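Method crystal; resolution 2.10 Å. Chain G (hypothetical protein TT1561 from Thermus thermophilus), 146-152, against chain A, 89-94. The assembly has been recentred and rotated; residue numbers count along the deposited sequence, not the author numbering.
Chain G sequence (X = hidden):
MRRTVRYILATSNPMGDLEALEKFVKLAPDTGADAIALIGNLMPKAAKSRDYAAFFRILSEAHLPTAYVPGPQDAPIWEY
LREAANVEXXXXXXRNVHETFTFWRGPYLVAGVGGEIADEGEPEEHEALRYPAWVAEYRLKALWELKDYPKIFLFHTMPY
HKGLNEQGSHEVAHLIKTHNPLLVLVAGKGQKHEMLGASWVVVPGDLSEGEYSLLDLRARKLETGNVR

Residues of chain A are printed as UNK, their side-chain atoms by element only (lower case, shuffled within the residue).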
# COMPACT_ATOMS: atom_id res chain seq x y z
N LEU G 146 6.34 -4.73 -17.22
CA LEU G 146 6.73 -4.68 -15.81
C LEU G 146 8.10 -5.33 -15.65
O LEU G 146 8.30 -6.28 -14.87
CB LEU G 146 5.69 -5.42 -14.99
CG LEU G 146 4.24 -4.98 -15.24
CD1 LEU G 146 3.27 -5.91 -14.52
CD2 LEU G 146 4.06 -3.52 -14.74
N LYS G 147 9.03 -4.77 -16.40
CA LYS G 147 10.42 -5.18 -16.54
C LYS G 147 11.29 -5.24 -15.28
O LYS G 147 12.13 -6.14 -15.15
CB LYS G 147 11.08 -4.22 -17.54
CG LYS G 147 11.85 -4.85 -18.68
CD LYS G 147 12.31 -3.79 -19.69
CE LYS G 147 13.28 -2.75 -19.08
NZ LYS G 147 14.59 -3.32 -18.63
N ASP G 148 11.10 -4.29 -14.38
CA ASP G 148 11.92 -4.17 -13.19
C ASP G 148 11.46 -4.90 -11.94
O ASP G 148 11.37 -4.31 -10.88
CB ASP G 148 12.11 -2.69 -12.86
CG ASP G 148 10.79 -1.98 -12.61
OD1 ASP G 148 9.82 -2.25 -13.36
OD2 ASP G 148 10.72 -1.15 -11.66
N TYR G 149 11.16 -6.18 -12.07
CA TYR G 149 10.78 -6.97 -10.91
C TYR G 149 11.29 -8.41 -11.04
O TYR G 149 11.28 -8.99 -12.13
CB TYR G 149 9.26 -7.05 -10.72
CG TYR G 149 8.53 -5.73 -10.61
CD1 TYR G 149 8.10 -5.04 -11.74
CD2 TYR G 149 8.20 -5.22 -9.36
CE1 TYR G 149 7.34 -3.85 -11.63
CE2 TYR G 149 7.46 -4.04 -9.23
CZ TYR G 149 7.03 -3.37 -10.36
OH TYR G 149 6.32 -2.22 -10.18
N PRO G 150 11.78 -8.97 -9.93
CA PRO G 150 12.23 -10.37 -10.08
C PRO G 150 10.90 -11.13 -10.17
O PRO G 150 9.95 -10.79 -9.47
CB PRO G 150 12.97 -10.64 -8.78
CG PRO G 150 12.26 -9.71 -7.78
CD PRO G 150 12.08 -8.44 -8.60
N LYS G 151 10.83 -12.14 -11.03
CA LYS G 151 9.61 -12.92 -11.23
C LYS G 151 9.55 -14.35 -10.62
O LYS G 151 10.58 -15.02 -10.44
CB LYS G 151 9.35 -13.04 -12.73
CG LYS G 151 9.26 -11.69 -13.44
CD LYS G 151 9.02 -11.86 -14.95
CE LYS G 151 10.33 -11.85 -15.70
NZ LYS G 151 11.03 -10.59 -15.39
N ILE G 152 8.32 -14.78 -10.33
CA ILE G 152 8.02 -16.12 -9.83
C ILE G 152 6.93 -16.64 -10.79
O ILE G 152 5.86 -16.05 -10.89
CB ILE G 152 7.45 -16.08 -8.37
CG1 ILE G 152 8.53 -15.59 -7.39
CG2 ILE G 152 6.94 -17.49 -7.96
CD1 ILE G 152 8.01 -15.31 -5.98
N UNK A 89 19.91 -10.98 -14.35
CA UNK A 89 18.99 -11.88 -15.03
C UNK A 89 17.75 -12.07 -14.19
O UNK A 89 16.64 -11.96 -14.70
c UNK A 89 20.63 -13.29 -16.39
c UNK A 89 19.89 -13.12 -17.70
c UNK A 89 19.62 -13.25 -15.26
c UNK A 89 21.41 -14.63 -16.36
N UNK A 90 17.93 -12.34 -12.91
CA UNK A 90 16.80 -12.58 -12.03
C UNK A 90 16.40 -11.41 -11.14
O UNK A 90 15.39 -11.50 -10.46
c UNK A 90 18.42 -13.81 -10.54
c UNK A 90 16.89 -15.09 -12.07
c UNK A 90 17.03 -13.85 -11.17
N UNK A 91 17.21 -10.35 -11.11
CA UNK A 91 16.86 -9.16 -10.35
C UNK A 91 17.00 -8.08 -11.39
O UNK A 91 17.95 -7.27 -11.34
c UNK A 91 17.82 -8.91 -9.20
c UNK A 91 17.97 -10.87 -7.51
c UNK A 91 16.45 -10.16 -6.09
n UNK A 91 17.30 -11.14 -6.34
c UNK A 91 17.49 -9.69 -7.97
n UNK A 91 16.53 -9.27 -7.06
N UNK A 92 16.08 -8.07 -12.37
CA UNK A 92 16.13 -7.08 -13.45
C UNK A 92 15.96 -5.61 -13.04
O UNK A 92 16.11 -4.72 -13.87
c UNK A 92 14.05 -8.24 -13.56
c UNK A 92 14.93 -8.98 -12.53
c UNK A 92 15.07 -7.58 -14.45
N UNK A 93 15.70 -5.35 -11.77
CA UNK A 93 15.60 -3.97 -11.31
C UNK A 93 17.01 -3.40 -11.11
O UNK A 93 17.17 -2.19 -10.93
o UNK A 93 15.18 -6.61 -9.81
o UNK A 93 15.51 -6.57 -7.66
c UNK A 93 15.38 -5.99 -8.75
c UNK A 93 14.81 -3.86 -10.01
c UNK A 93 15.47 -4.47 -8.77
N UNK A 94 18.04 -4.25 -11.17
CA UNK A 94 19.43 -3.81 -11.00
C UNK A 94 19.99 -3.61 -12.37
O UNK A 94 19.61 -4.30 -13.31
c UNK A 94 20.27 -4.86 -10.27
c UNK A 94 22.32 -5.82 -7.74
c UNK A 94 19.72 -5.18 -8.93
se UNK A 94 20.61 -6.72 -8.13
O HOH W 1 13.54 -11.34 -15.09
O HOH W 2 13.35 -12.82 -12.08
O HOH W 3 14.99 -3.68 -16.11

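Position 89 of chain A carries four side-chain carbons, forked at the second, and none of them comes near this stretch of chain G. That skeleton is leucine, A:Leu89. Its nonpolar side chain is out of reach, so nothing in this contact selects it, but the backbone takes part: a water lies 3.2 Å from A:Leu89 O and accepts from G:Lys151 NZ at 2.6 Å.

At position 90 one carbon carries two more, three in all, so the branch lies at the first side-chain atom; the carbonyl O of 90 lies 3.1 Å from G:Pro150 CB. This is valine, A:Val90. Again the carbonyl matters more than the side chain: a second water lies 2.9 Å from A:Val90 O and accepts from G:Lys151 N at 2.8 Å. A compact, nonpolar side chain suits a buried place whose polar business is done by the backbone.

Position 91 has one carbon followed by a five-membered ring of three carbons and two nitrogens. Its CA-to-CB bond points away from chain G, yet a ring nitrogen of 91 still comes within 4.2 Å of G:Pro150 CB, which meets the ring obliquely. The ring is the imidazole of histidine, A:His91. Here the residue opens a type I turn that ends at position 94, whose N donates to A:His91 O at 3.0 Å.

Position 92 shows three carbons closing a ring onto the backbone nitrogen. Its CA-to-CB bond points toward chain G, and one ring carbon of 92 sits 3.3 Å from G:Lys147 O and 3.2 Å from G:Tyr149 O. This is proline, A:Pro92. With phi at -63° it fits the second place of a type I turn, where the phi that the ring enforces is the one the turn needs. A:Pro92 CD packs 3.9 Å from G:Pro150 CA. A third water donates to the carbonyl oxygen A:Pro92 O at 2.7 Å and accepts from G:Lys147 NZ at 2.6 Å.

Position 93 has three carbons, the third bearing two oxygens, and its CB lies 3.6 Å from G:Asp148 O. Length and carboxylate together give glutamate, A:Glu93. The side chain bends back within its own chain, where A:His91 ND1 donates to A:Glu93 OE1 at 2.9 Å, a bond that ties two residues of the turn together. This carboxylate therefore has a partner despite its burial.

Position 94 runs unbranched through two carbons, a selenium and a last carbon, beyond reach of this stretch of chain G: selenomethionine, A:Met94. Nothing in this contact selects it, though a nonpolar chain is at home in its buried place; its backbone N closes the turn.

No direct hydrogen bond joins the two stretches. The contact, burying 288 Å² in all, rests on packing centred on A:Pro92 and G:Pro150, two rigid residues whose rings leave no backbone N–H to satisfy. Around them, three waters carry the polar link, each accepting from a nitrogen of G:Lys147 or G:Lys151 and lying within hydrogen-bonding distance of a carbonyl of chain A. The turn, held by its own hydrogen bonds, presents the proline to chain G.

Chain A 89-94: LVHPEM
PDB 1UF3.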